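Local atomic coordinates of Alpha/beta fold hydrolase (Pseudomonas aeruginosa, PDB entry 6I8W), a protein that hydrolyses membrane phospholipids as a membrane-bound phospholipase A of the alpha/beta hydrolase fold and serves as a bacterial virulence factor. Residues T25-A28 with S29-V33; Q107-D111 with V112-A116; G139-I142 with A143-A147; E172-E175 with D176-R179; K211-L214 with G215-A218. All blocks are in the same frame, centred on the assembly; numbering follows the deposited sequence.

Contact 1. Residues T25-A28 with S29-V33; sequences TLLA and SVRTV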
loop_
_atom_site.group_PDB
_atom_site.type_symbol
_atom_site.label_atom_id
_atom_site.label_comp_id
_atom_site.label_asym_id
_atom_site.label_seq_id
_atom_site.Cartn_x
_atom_site.Cartn_y
_atom_site.Cartn_z
ATOM N N THR A 25 -10.268 19.273 -6.159
ATOM C CA THR A 25 -11.471 19.192 -5.328
ATOM C C THR A 25 -12.180 17.863 -5.572
ATOM O O THR A 25 -12.812 17.308 -4.675
ATOM C CB THR A 25 -12.463 20.354 -5.601
ATOM O OG1 THR A 25 -13.017 20.217 -6.908
ATOM C CG2 THR A 25 -11.781 21.701 -5.490
ATOM N N LEU A 26 -12.104 17.374 -6.804
ATOM C CA LEU A 26 -12.661 16.070 -7.139
ATOM C C LEU A 26 -12.020 14.985 -6.265
ATOM O O LEU A 26 -12.713 14.175 -5.646
ATOM C CB LEU A 26 -12.422 15.757 -8.614
ATOM C CG LEU A 26 -13.265 14.726 -9.362
ATOM C CD1 LEU A 26 -13.129 14.978 -10.851
ATOM C CD2 LEU A 26 -12.862 13.318 -9.028
ATOM N N LEU A 27 -10.694 14.987 -6.195
ATOM C CA LEU A 27 -9.996 13.982 -5.392
ATOM C C LEU A 27 -10.355 14.151 -3.919
ATOM O O LEU A 27 -10.571 13.168 -3.209
ATOM C CB LEU A 27 -8.474 14.066 -5.597
ATOM C CG LEU A 27 -7.592 13.136 -4.748
ATOM C CD1 LEU A 27 -8.040 11.673 -4.844
ATOM C CD2 LEU A 27 -6.087 13.294 -5.090
ATOM N N ALA A 28 -10.441 15.398 -3.464
ATOM C CA ALA A 28 -10.767 15.649 -2.064
ATOM C C ALA A 28 -12.185 15.158 -1.731
ATOM O O ALA A 28 -12.431 14.637 -0.633
ATOM C CB ALA A 28 -10.618 17.141 -1.745
ATOM N N SER A 29 -13.095 15.268 -2.692
ATOM C CA SER A 29 -14.477 14.830 -2.484
ATOM C C SER A 29 -14.546 13.309 -2.414
ATOM O O SER A 29 -15.181 12.741 -1.524
ATOM C CB SER A 29 -15.386 15.348 -3.601
ATOM O OG SER A 29 -15.465 16.760 -3.583
ATOM N N VAL A 30 -13.887 12.642 -3.353
ATOM C CA VAL A 30 -13.870 11.185 -3.345
ATOM C C VAL A 30 -13.185 10.623 -2.079
ATOM O O VAL A 30 -13.641 9.628 -1.508
ATOM C CB VAL A 30 -13.201 10.642 -4.599
ATOM C CG1 VAL A 30 -13.080 9.131 -4.504
ATOM C CG2 VAL A 30 -14.046 11.013 -5.807
ATOM N N ARG A 31 -12.104 11.267 -1.637
ATOM C CA ARG A 31 -11.440 10.877 -0.390
ATOM C C ARG A 31 -12.400 11.054 0.777
ATOM O O ARG A 31 -12.486 10.207 1.656
ATOM C CB ARG A 31 -10.167 11.709 -0.140
ATOM C CG ARG A 31 -8.942 11.235 -0.909
ATOM C CD ARG A 31 -7.797 12.258 -0.863
ATOM N NE ARG A 31 -6.569 11.681 -1.392
ATOM C CZ ARG A 31 -5.448 12.364 -1.612
ATOM N NH1 ARG A 31 -5.390 13.664 -1.365
ATOM N NH2 ARG A 31 -4.376 11.736 -2.072
ATOM N N THR A 32 -13.104 12.178 0.791
ATOM C CA THR A 32 -14.064 12.456 1.843
ATOM C C THR A 32 -15.117 11.352 1.894
ATOM O O THR A 32 -15.458 10.852 2.972
ATOM C CB THR A 32 -14.727 13.833 1.631
ATOM O OG1 THR A 32 -13.728 14.847 1.743
ATOM C CG2 THR A 32 -15.834 14.089 2.649
ATOM N N VAL A 33 -15.599 10.929 0.729
ATOM C CA VAL A 33 -16.612 9.874 0.705
ATOM C C VAL A 33 -16.070 8.530 1.183
ATOM O O VAL A 33 -16.617 7.907 2.101
ATOM C CB VAL A 33 -17.195 9.684 -0.720
ATOM C CG1 VAL A 33 -18.096 8.428 -0.789
ATOM C CG2 VAL A 33 -17.973 10.906 -1.136
#
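Leu27 CD2 sits over the middle of one face of the Arg31 guanidinium, 3.6 Å above its plane, the two side chains converging at a slant four residues apart. Leu27 reaches forward because its CG is anti to the backbone N (chi1 176°); the branch then sets CD2 against the flat group and CD1 against the arm, with CD1 to Arg31 NE at 3.8 Å. The arginine runs straight from CG to NE, so its methylenes pass Leu27 O, to which CG comes within 3.4 Å, before the charged end reaches the leucine. One face of the guanidinium is thus covered by an apolar group, while its NE makes a salt bridge with Asp76.

These residues belong to the long N-terminal helix 3-38, and the i to i+4 bonds are regular: Val30 N gives its hydrogen to Leu26 O at 3.0 Å and 171°. Leu27 packs on Tyr213 and Arg217 of helix 208-234, and Leu26 on Pro209 and Leu210 of that same helix.

One residue earlier on each turn, Leu26 and Val30 lie side by side, CD2 to CG2 4.1 Å; Val30 also touches a bound octyl glucoside. At the exposed side Thr32 points OG1 back along the helix (chi1 -64°), giving a 2.7 Å hydrogen bond to Ala28 O. Thr32 N, bonded to that oxygen at 2.9 Å, approaches from the other face of the carbonyl plane, so two donors grip Ala28 O. Ser29 OG makes a comparable approach to Thr25 O, but serine was modelled in two conformers, which leaves that bond doubtful.

Contact 2. Residues Q107-D111 with V112-A116; sequences QASYD and VGTQA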
loop_
_atom_site.group_PDB
_atom_site.type_symbol
_atom_site.label_atom_id
_atom_site.label_comp_id
_atom_site.label_asym_id
_atom_site.label_seq_id
_atom_site.Cartn_x
_atom_site.Cartn_y
_atom_site.Cartn_z
ATOM N N GLN A 107 17.597 12.612 -0.294
ATOM C CA GLN A 107 18.826 11.859 -0.026
ATOM C C GLN A 107 18.647 10.699 0.954
ATOM O O GLN A 107 19.622 10.111 1.414
ATOM C CB GLN A 107 19.923 12.797 0.505
ATOM C CG GLN A 107 20.336 13.889 -0.464
ATOM C CD GLN A 107 20.786 13.337 -1.803
ATOM O OE1 GLN A 107 20.304 13.760 -2.857
ATOM N NE2 GLN A 107 21.715 12.386 -1.770
ATOM N N ALA A 108 17.410 10.349 1.268
ATOM C CA ALA A 108 17.192 9.303 2.253
ATOM C C ALA A 108 17.300 7.916 1.619
ATOM O O ALA A 108 17.286 7.771 0.392
ATOM C CB ALA A 108 15.832 9.480 2.918
ATOM N N SER A 109 17.424 6.899 2.463
ATOM C CA SER A 109 17.322 5.528 2.004
ATOM C C SER A 109 15.857 5.070 2.068
ATOM O O SER A 109 15.154 5.329 3.047
ATOM C CB SER A 109 18.213 4.613 2.838
ATOM O OG SER A 109 18.037 3.265 2.440
ATOM N N TYR A 110 15.413 4.364 1.038
ATOM C CA TYR A 110 14.052 3.887 0.997
ATOM C C TYR A 110 13.992 2.374 0.855
ATOM O O TYR A 110 12.970 1.833 0.447
ATOM C CB TYR A 110 13.282 4.563 -0.139
ATOM C CG TYR A 110 13.082 6.042 0.077
ATOM C CD1 TYR A 110 12.068 6.506 0.903
ATOM C CD2 TYR A 110 13.911 6.973 -0.535
ATOM C CE1 TYR A 110 11.885 7.855 1.113
ATOM C CE2 TYR A 110 13.728 8.327 -0.339
ATOM C CZ TYR A 110 12.707 8.755 0.491
ATOM O OH TYR A 110 12.509 10.094 0.702
ATOM N N ASP A 111 15.092 1.704 1.190
ATOM C CA ASP A 111 15.103 0.247 1.251
ATOM C C ASP A 111 14.126 -0.245 2.316
ATOM O O ASP A 111 13.810 0.482 3.259
ATOM C CB ASP A 111 16.510 -0.269 1.558
ATOM C CG ASP A 111 16.948 0.067 2.961
ATOM O OD1 ASP A 111 17.464 1.185 3.175
ATOM O OD2 ASP A 111 16.736 -0.771 3.862
ATOM N N VAL A 112 13.670 -1.486 2.194
ATOM C CA VAL A 112 12.595 -1.976 3.062
ATOM C C VAL A 112 13.069 -2.141 4.510
ATOM O O VAL A 112 12.267 -2.109 5.443
ATOM C CB VAL A 112 12.021 -3.306 2.546
ATOM C CG1 VAL A 112 11.272 -3.085 1.244
ATOM C CG2 VAL A 112 13.134 -4.349 2.370
ATOM N N GLY A 113 14.372 -2.333 4.693
ATOM C CA GLY A 113 14.938 -2.434 6.028
ATOM C C GLY A 113 14.851 -1.126 6.804
ATOM O O GLY A 113 14.384 -1.091 7.941
ATOM N N THR A 114 15.295 -0.042 6.176
ATOM C CA THR A 114 15.158 1.293 6.744
ATOM C C THR A 114 13.665 1.642 6.942
ATOM O O THR A 114 13.266 2.178 7.973
ATOM C CB THR A 114 15.838 2.341 5.835
ATOM O OG1 THR A 114 17.195 1.952 5.604
ATOM C CG2 THR A 114 15.804 3.725 6.461
ATOM N N GLN A 115 12.837 1.312 5.960
ATOM C CA GLN A 115 11.407 1.607 6.075
ATOM C C GLN A 115 10.764 0.844 7.250
ATOM O O GLN A 115 9.949 1.403 7.973
ATOM C CB GLN A 115 10.693 1.276 4.762
ATOM C CG GLN A 115 11.046 2.208 3.600
ATOM C CD GLN A 115 10.311 3.554 3.680
ATOM O OE1 GLN A 115 10.300 4.217 4.716
ATOM N NE2 GLN A 115 9.672 3.935 2.590
ATOM N N ALA A 116 11.160 -0.409 7.469
ATOM C CA ALA A 116 10.601 -1.185 8.582
ATOM C C ALA A 116 10.923 -0.531 9.933
ATOM O O ALA A 116 10.104 -0.547 10.847
ATOM C CB ALA A 116 11.106 -2.626 8.551
HETATM O O HOH W 1 10.268 2.166 0.240
#
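Asp111 O accepts the amide hydrogen of Gln115 N at 3.0 Å, in the carbonyl plane and nearly straight (163°), the first turn of helix 112-125 closing behind the loop that carries Asp111. The aspartate is the N-cap. Its CG lies between the backbone N and the carbonyl carbon (chi1 69°), which swings the carboxylate back over the helix start. There OD2 takes the hydrogen of Thr114 N at 2.8 Å, met from above the carboxylate plane rather than within it. OD1 lies 2.6 Å from Thr114 OG1, and a hydrogen bond from the hydroxyl is indicated, but OD1 is also too close to Ser109 OG in the model, so this second link is doubtful.

Gln115 turns the other way. Bent at chi2, it brings NE2 to the edge of the Tyr110 ring, in the ring plane and 3.9 Å from CD1, with amide and ring planes 75° apart. A water joins the same residues: it donates to Tyr110 O at 2.7 Å and accepts from Gln115 NE2 at 3.0 Å, while NE2 also gives a bond to Pro97 O. Val112 packs on helix 138-149 and on Leu232 of helix 208-234.

The buried carboxylate accepts from a first-turn amide, the capping bond of an N-cap residue. Its side chain also packs on Arg235, and its negative charge would be expected to interact favourably with the positive end of the helix dipole.

Contact 3. Residues G139-I142 with A143-A147; sequences GGHI and AALYA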
loop_
_atom_site.group_PDB
_atom_site.type_symbol
_atom_site.label_atom_id
_atom_site.label_comp_id
_atom_site.label_asym_id
_atom_site.label_seq_id
_atom_site.Cartn_x
_atom_site.Cartn_y
_atom_site.Cartn_z
ATOM N N GLY A 139 4.982 -3.104 0.909
ATOM C CA GLY A 139 4.575 -2.944 2.298
ATOM C C GLY A 139 4.547 -4.264 3.069
ATOM O O GLY A 139 4.761 -4.301 4.280
ATOM N N GLY A 140 4.273 -5.357 2.367
ATOM C CA GLY A 140 4.335 -6.676 2.986
ATOM C C GLY A 140 5.777 -7.070 3.254
ATOM O O GLY A 140 6.087 -7.693 4.266
ATOM N N HIS A 141 6.663 -6.705 2.330
ATOM C CA HIS A 141 8.096 -6.951 2.499
ATOM C C HIS A 141 8.570 -6.263 3.788
ATOM O O HIS A 141 9.248 -6.863 4.627
ATOM C CB HIS A 141 8.870 -6.440 1.274
ATOM C CG HIS A 141 10.289 -6.924 1.195
ATOM N ND1 HIS A 141 11.093 -6.692 0.097
ATOM C CD2 HIS A 141 11.041 -7.633 2.069
ATOM C CE1 HIS A 141 12.282 -7.237 0.301
ATOM N NE2 HIS A 141 12.278 -7.810 1.491
ATOM N N ILE A 142 8.171 -5.004 3.936
ATOM C CA ILE A 142 8.454 -4.194 5.120
ATOM C C ILE A 142 7.815 -4.769 6.402
ATOM O O ILE A 142 8.456 -4.836 7.450
ATOM C CB ILE A 142 7.945 -2.748 4.897
ATOM C CG1 ILE A 142 8.813 -2.031 3.844
ATOM C CG2 ILE A 142 7.885 -1.970 6.213
ATOM C CD1 ILE A 142 8.129 -0.784 3.244
ATOM N N ALA A 143 6.548 -5.168 6.316
ATOM C CA ALA A 143 5.845 -5.735 7.472
ATOM C C ALA A 143 6.520 -7.010 7.967
ATOM O O ALA A 143 6.618 -7.248 9.167
ATOM C CB ALA A 143 4.396 -6.034 7.129
ATOM N N ALA A 144 6.957 -7.849 7.038
ATOM C CA ALA A 144 7.616 -9.090 7.435
ATOM C C ALA A 144 8.895 -8.793 8.222
ATOM O O ALA A 144 9.176 -9.457 9.218
ATOM C CB ALA A 144 7.923 -9.953 6.220
ATOM N N LEU A 145 9.653 -7.780 7.803
ATOM C CA LEU A 145 10.898 -7.449 8.509
ATOM C C LEU A 145 10.623 -6.877 9.900
ATOM O O LEU A 145 11.342 -7.169 10.849
ATOM C CB LEU A 145 11.753 -6.469 7.701
ATOM C CG LEU A 145 12.386 -7.065 6.447
ATOM C CD1 LEU A 145 13.108 -5.974 5.660
ATOM C CD2 LEU A 145 13.328 -8.222 6.799
ATOM N N TYR A 146 9.587 -6.055 10.010
ATOM C CA TYR A 146 9.147 -5.546 11.304
ATOM C C TYR A 146 8.854 -6.726 12.241
ATOM O O TYR A 146 9.352 -6.774 13.373
ATOM C CB TYR A 146 7.910 -4.651 11.104
ATOM C CG TYR A 146 7.381 -3.863 12.298
ATOM C CD1 TYR A 146 7.784 -4.130 13.599
ATOM C CD2 TYR A 146 6.437 -2.862 12.108
ATOM C CE1 TYR A 146 7.270 -3.406 14.675
ATOM C CE2 TYR A 146 5.927 -2.136 13.169
ATOM C CZ TYR A 146 6.338 -2.415 14.449
ATOM O OH TYR A 146 5.815 -1.683 15.494
ATOM N N ALA A 147 8.056 -7.681 11.762
ATOM C CA ALA A 147 7.685 -8.852 12.560
ATOM C C ALA A 147 8.894 -9.701 12.952
ATOM O O ALA A 147 8.914 -10.295 14.032
ATOM C CB ALA A 147 6.656 -9.714 11.806
#
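Helix 138-149 follows strand 131-136 in the central beta-alpha-beta unit, and its opening turn, where Gly139 O meets Ala143 N, carries the last glycine of a GxSxG sequence consistent with the nucleophile elbow of alpha/beta hydrolases. Ala143 N donates to Gly139 O at 2.8 Å and Ala144 N to Gly140 O at 2.9 Å, the first donor tilted 32° out of the carbonyl plane. Ala143 CB lies 3.4 Å from Gly139 O, and Ala144 CB 3.5 Å from Gly140 O. Two residues on, Leu145 N to His141 O is stretched and weak at 3.3 Å, whereas Tyr146 N holds Ile142 O at 3.1 Å and 165°.

The alanine methyls face the sheet that the unit builds: Ala143 meets Leu157 and Ala144 meets Leu159, both on strand 154-160. Larger groups point elsewhere. His141, whose chi1 of -166° carries the ring away from its own amide, extends out past the turn, where NE2 bonds to Ile237 O; Leu145 CD1 approaches that ring loosely, 4.5 Å from His141 CD2. Leu145 folds its CG over His141 O at 3.6 Å, and Tyr146 sends its phenol away from the turn, where OH is bonded to Gln153 OE1.

Contact 4. Residues E172-E175 with D176-R179; sequences ELFE and DLER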
loop_
_atom_site.group_PDB
_atom_site.type_symbol
_atom_site.label_atom_id
_atom_site.label_comp_id
_atom_site.label_asym_id
_atom_site.label_seq_id
_atom_site.Cartn_x
_atom_site.Cartn_y
_atom_site.Cartn_z
ATOM N N GLU A 172 5.329 -11.556 -14.449
ATOM C CA GLU A 172 5.312 -10.723 -15.638
ATOM C C GLU A 172 6.096 -9.428 -15.375
ATOM O O GLU A 172 6.711 -8.880 -16.291
ATOM C CB GLU A 172 3.872 -10.439 -16.061
ATOM C CG GLU A 172 3.713 -9.763 -17.405
ATOM C CD GLU A 172 2.254 -9.669 -17.827
ATOM O OE1 GLU A 172 1.444 -10.513 -17.376
ATOM O OE2 GLU A 172 1.912 -8.738 -18.590
ATOM N N LEU A 173 6.068 -8.939 -14.135
ATOM C CA LEU A 173 6.893 -7.781 -13.763
ATOM C C LEU A 173 8.362 -8.087 -13.944
ATOM O O LEU A 173 9.087 -7.309 -14.559
ATOM C CB LEU A 173 6.668 -7.340 -12.312
ATOM C CG LEU A 173 7.710 -6.289 -11.872
ATOM C CD1 LEU A 173 7.548 -4.980 -12.651
ATOM C CD2 LEU A 173 7.662 -6.015 -10.362
ATOM N N PHE A 174 8.808 -9.210 -13.394
ATOM C CA PHE A 174 10.220 -9.532 -13.468
ATOM C C PHE A 174 10.624 -9.816 -14.912
ATOM O O PHE A 174 11.736 -9.504 -15.300
ATOM C CB PHE A 174 10.570 -10.691 -12.533
ATOM C CG PHE A 174 10.572 -10.305 -11.076
ATOM C CD1 PHE A 174 11.542 -9.450 -10.581
ATOM C CD2 PHE A 174 9.618 -10.795 -10.201
ATOM C CE1 PHE A 174 11.551 -9.083 -9.241
ATOM C CE2 PHE A 174 9.624 -10.438 -8.860
ATOM C CZ PHE A 174 10.586 -9.577 -8.381
ATOM N N GLU A 175 9.717 -10.347 -15.727
ATOM C CA GLU A 175 9.968 -10.523 -17.164
ATOM C C GLU A 175 10.156 -9.177 -17.845
ATOM O O GLU A 175 11.057 -8.985 -18.671
ATOM C CB GLU A 175 8.808 -11.261 -17.838
ATOM C CG GLU A 175 8.657 -12.717 -17.450
ATOM C CD GLU A 175 9.624 -13.607 -18.201
ATOM O OE1 GLU A 175 10.460 -13.070 -18.971
ATOM O OE2 GLU A 175 9.540 -14.842 -18.031
ATOM N N ASP A 176 9.260 -8.250 -17.507
ATOM C CA ASP A 176 9.283 -6.906 -18.068
ATOM C C ASP A 176 10.603 -6.218 -17.733
ATOM O O ASP A 176 11.186 -5.536 -18.581
ATOM C CB ASP A 176 8.127 -6.065 -17.535
ATOM C CG ASP A 176 6.783 -6.453 -18.135
ATOM O OD1 ASP A 176 6.748 -7.220 -19.127
ATOM O OD2 ASP A 176 5.759 -5.974 -17.609
ATOM N N LEU A 177 11.058 -6.397 -16.492
ATOM C CA LEU A 177 12.270 -5.732 -16.007
ATOM C C LEU A 177 13.494 -6.141 -16.816
ATOM O O LEU A 177 14.421 -5.346 -16.988
ATOM C CB LEU A 177 12.487 -6.021 -14.518
ATOM C CG LEU A 177 11.476 -5.309 -13.599
ATOM C CD1 LEU A 177 11.685 -5.673 -12.143
ATOM C CD2 LEU A 177 11.526 -3.799 -13.790
ATOM N N GLU A 178 13.496 -7.366 -17.339
ATOM C CA GLU A 178 14.644 -7.810 -18.137
ATOM C C GLU A 178 14.751 -7.054 -19.453
ATOM O O GLU A 178 15.807 -7.045 -20.080
ATOM C CB GLU A 178 14.559 -9.312 -18.446
ATOM C CG GLU A 178 14.337 -10.217 -17.235
ATOM C CD GLU A 178 15.576 -10.364 -16.376
ATOM O OE1 GLU A 178 15.530 -11.124 -15.388
ATOM O OE2 GLU A 178 16.602 -9.727 -16.697
ATOM N N ARG A 179 13.664 -6.417 -19.871
ATOM C CA ARG A 179 13.686 -5.639 -21.105
ATOM C C ARG A 179 13.573 -4.145 -20.831
ATOM O O ARG A 179 13.289 -3.367 -21.740
ATOM C CB ARG A 179 12.582 -6.093 -22.058
ATOM C CG ARG A 179 12.801 -7.483 -22.637
ATOM C CD ARG A 179 12.220 -8.590 -21.739
ATOM N NE ARG A 179 12.345 -9.902 -22.371
ATOM C CZ ARG A 179 11.970 -11.050 -21.817
ATOM N NH1 ARG A 179 11.436 -11.047 -20.606
ATOM N NH2 ARG A 179 12.127 -12.196 -22.474
HETATM O O HOH W 2 3.289 -6.012 -18.938
HETATM O O HOH W 3 13.627 -9.450 -13.778
#
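Among the polar contacts, Arg179 NH1 bonds to Glu175 twice. It reaches backbone O at 2.9 Å, from above the carbonyl plane, so this bond does not use a lone-pair direction. It also meets OE1 at 2.8 Å in a salt bridge, the acceptor exactly in the guanidinium plane and the carboxylate turned only 27° from it. The two chains run side by side, both bent at chi2 (-80° for Glu175 and 88° for Arg179), which folds the arginine back toward Glu175. Glu175 was modelled in two conformers, so the salt bridge is less sure. Backbone bonds are sound early, Leu177 N to Leu173 O at 2.9 Å, but weak at Glu178 N, which divides itself between Phe174 O and Glu175 O. Near the start, a water lies between Glu172 OE2 (3.1 Å) and Asp176 OD2 (2.8 Å), carboxylates of like charge.

Apolar contacts centre on Leu177 CD1, which touches Leu173 CG at 4.0 Å and Phe174 CD1 at 4.1 Å. Leu173 slants across Leu177, while Phe174 lies alongside it.

This short helix 172-177 sits against helix 191-199, where Phe198 meets Glu172, Leu173 and Asp176, and against the loop after strand 250-255, where Arg259 makes a salt bridge with Glu172.

Contact 5. Residues K211-L214 with G215-A218; sequences KRYL and GERA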
loop_
_atom_site.group_PDB
_atom_site.type_symbol
_atom_site.label_atom_id
_atom_site.label_comp_id
_atom_site.label_asym_id
_atom_site.label_seq_id
_atom_site.Cartn_x
_atom_site.Cartn_y
_atom_site.Cartn_z
ATOM N N LYS A 211 -9.809 9.437 -12.969
ATOM C CA LYS A 211 -8.737 8.618 -13.521
ATOM C C LYS A 211 -7.622 9.460 -14.143
ATOM O O LYS A 211 -6.455 9.208 -13.903
ATOM C CB LYS A 211 -9.293 7.662 -14.574
ATOM C CG LYS A 211 -8.222 6.854 -15.286
ATOM C CD LYS A 211 -8.827 6.116 -16.466
ATOM C CE LYS A 211 -7.800 5.908 -17.565
ATOM N NZ LYS A 211 -8.394 5.247 -18.770
ATOM N N ARG A 212 -7.992 10.462 -14.933
ATOM C CA ARG A 212 -7.000 11.320 -15.571
ATOM C C ARG A 212 -6.125 12.059 -14.554
ATOM O O ARG A 212 -4.916 12.201 -14.745
ATOM C CB ARG A 212 -7.684 12.322 -16.507
ATOM C CG ARG A 212 -8.043 11.721 -17.855
ATOM C CD ARG A 212 -8.567 12.760 -18.841
ATOM N NE ARG A 212 -10.026 12.762 -18.918
ATOM C CZ ARG A 212 -10.803 13.697 -18.382
ATOM N NH1 ARG A 212 -10.261 14.722 -17.732
ATOM N NH2 ARG A 212 -12.122 13.613 -18.504
ATOM N N TYR A 213 -6.732 12.545 -13.479
ATOM C CA TYR A 213 -5.965 13.253 -12.456
ATOM C C TYR A 213 -5.037 12.292 -11.732
ATOM O O TYR A 213 -3.890 12.631 -11.454
ATOM C CB TYR A 213 -6.888 13.979 -11.485
ATOM C CG TYR A 213 -6.184 14.821 -10.444
ATOM C CD1 TYR A 213 -5.328 15.860 -10.821
ATOM C CD2 TYR A 213 -6.468 14.670 -9.099
ATOM C CE1 TYR A 213 -4.720 16.668 -9.873
ATOM C CE2 TYR A 213 -5.872 15.473 -8.148
ATOM C CZ TYR A 213 -4.998 16.464 -8.537
ATOM O OH TYR A 213 -4.423 17.252 -7.575
ATOM N N LEU A 214 -5.528 11.101 -11.405
ATOM C CA LEU A 214 -4.672 10.095 -10.767
ATOM C C LEU A 214 -3.473 9.793 -11.673
ATOM O O LEU A 214 -2.340 9.671 -11.199
ATOM C CB LEU A 214 -5.446 8.810 -10.471
ATOM C CG LEU A 214 -6.524 8.950 -9.394
ATOM C CD1 LEU A 214 -7.305 7.652 -9.234
ATOM C CD2 LEU A 214 -5.901 9.396 -8.073
ATOM N N GLY A 215 -3.731 9.695 -12.977
ATOM C CA GLY A 215 -2.679 9.464 -13.952
ATOM C C GLY A 215 -1.694 10.627 -14.014
ATOM O O GLY A 215 -0.486 10.422 -14.148
ATOM N N GLU A 216 -2.208 11.851 -13.929
ATOM C CA GLU A 216 -1.344 13.028 -13.907
ATOM C C GLU A 216 -0.456 13.004 -12.665
ATOM O O GLU A 216 0.750 13.234 -12.747
ATOM C CB GLU A 216 -2.166 14.316 -13.941
ATOM C CG GLU A 216 -2.842 14.596 -15.274
ATOM C CD GLU A 216 -3.697 15.850 -15.248
ATOM O OE1 GLU A 216 -3.567 16.648 -14.293
ATOM O OE2 GLU A 216 -4.499 16.035 -16.185
ATOM N N ARG A 217 -1.051 12.696 -11.518
ATOM C CA ARG A 217 -0.292 12.611 -10.275
ATOM C C ARG A 217 0.789 11.528 -10.341
ATOM O O ARG A 217 1.888 11.712 -9.820
ATOM C CB ARG A 217 -1.235 12.347 -9.094
ATOM C CG ARG A 217 -2.173 13.512 -8.801
ATOM C CD ARG A 217 -3.275 13.107 -7.839
ATOM N NE ARG A 217 -2.743 12.558 -6.596
ATOM C CZ ARG A 217 -2.374 13.291 -5.550
ATOM N NH1 ARG A 217 -2.479 14.614 -5.591
ATOM N NH2 ARG A 217 -1.902 12.698 -4.462
ATOM N N ALA A 218 0.469 10.398 -10.969
ATOM C CA ALA A 218 1.425 9.300 -11.104
ATOM C C ALA A 218 2.607 9.692 -11.994
ATOM O O ALA A 218 3.755 9.354 -11.700
ATOM C CB ALA A 218 0.729 8.054 -11.650
#
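Arg217 N to Tyr213 O, at 2.8 Å and 166°, is as short as any sound polar bond here, matched by Glu216 N to Arg212 O. It brings the arginine one turn further along the helix than the tyrosine, and the side chains follow. A chi1 of -176° turns the Tyr213 ring away from its own amide and along the helix toward Arg217. Arg217 CD then lies over one face, 3.8 Å from the ring centroid and offset toward the rim, a CH-pi contact; the nearest ring atom, CE2, is 3.5 Å away. A bend at chi3 turns the guanidinium off the ring, to a plane 50° from it, so the charge is not stacked on the aromatic face.

The segment is part of helix 208-234, and the Tyr213 ring packs on Pro23 and Ala24 of helix 3-38, so it lies at the junction of the two helices. Glu216, extended beyond CG, comes at the ring edge instead: OE1 lies in the ring plane, 4.0 Å from CD1, with the carboxylate at about a right angle to the ring. Leu214 leaves by another side of the helix toward Phe192 and touches a bound myristic acid.

The five contacts follow one another along the chain without overlap, from the N-terminal helix 3-38 (contact 1) to helix 208-234 (contact 5). Contacts 1 and 5 have centres about 14 Å apart and touch through Leu27 and the Arg31 and Arg217 ends, joining the two helices beside the bound lipid and detergent. Contacts 2 and 3, centres about 12 Å apart, join through Val112 and Gln115 against His141, Ile142 and Leu145, so helices 112-125 and 138-149 pack together next to the probable nucleophile elbow. Contact 4 stands apart, about 9 Å from contact 3 between nearest atoms. Contacts 1 and 3, centres about 30 Å apart, lie on opposite sides of the chain's centre.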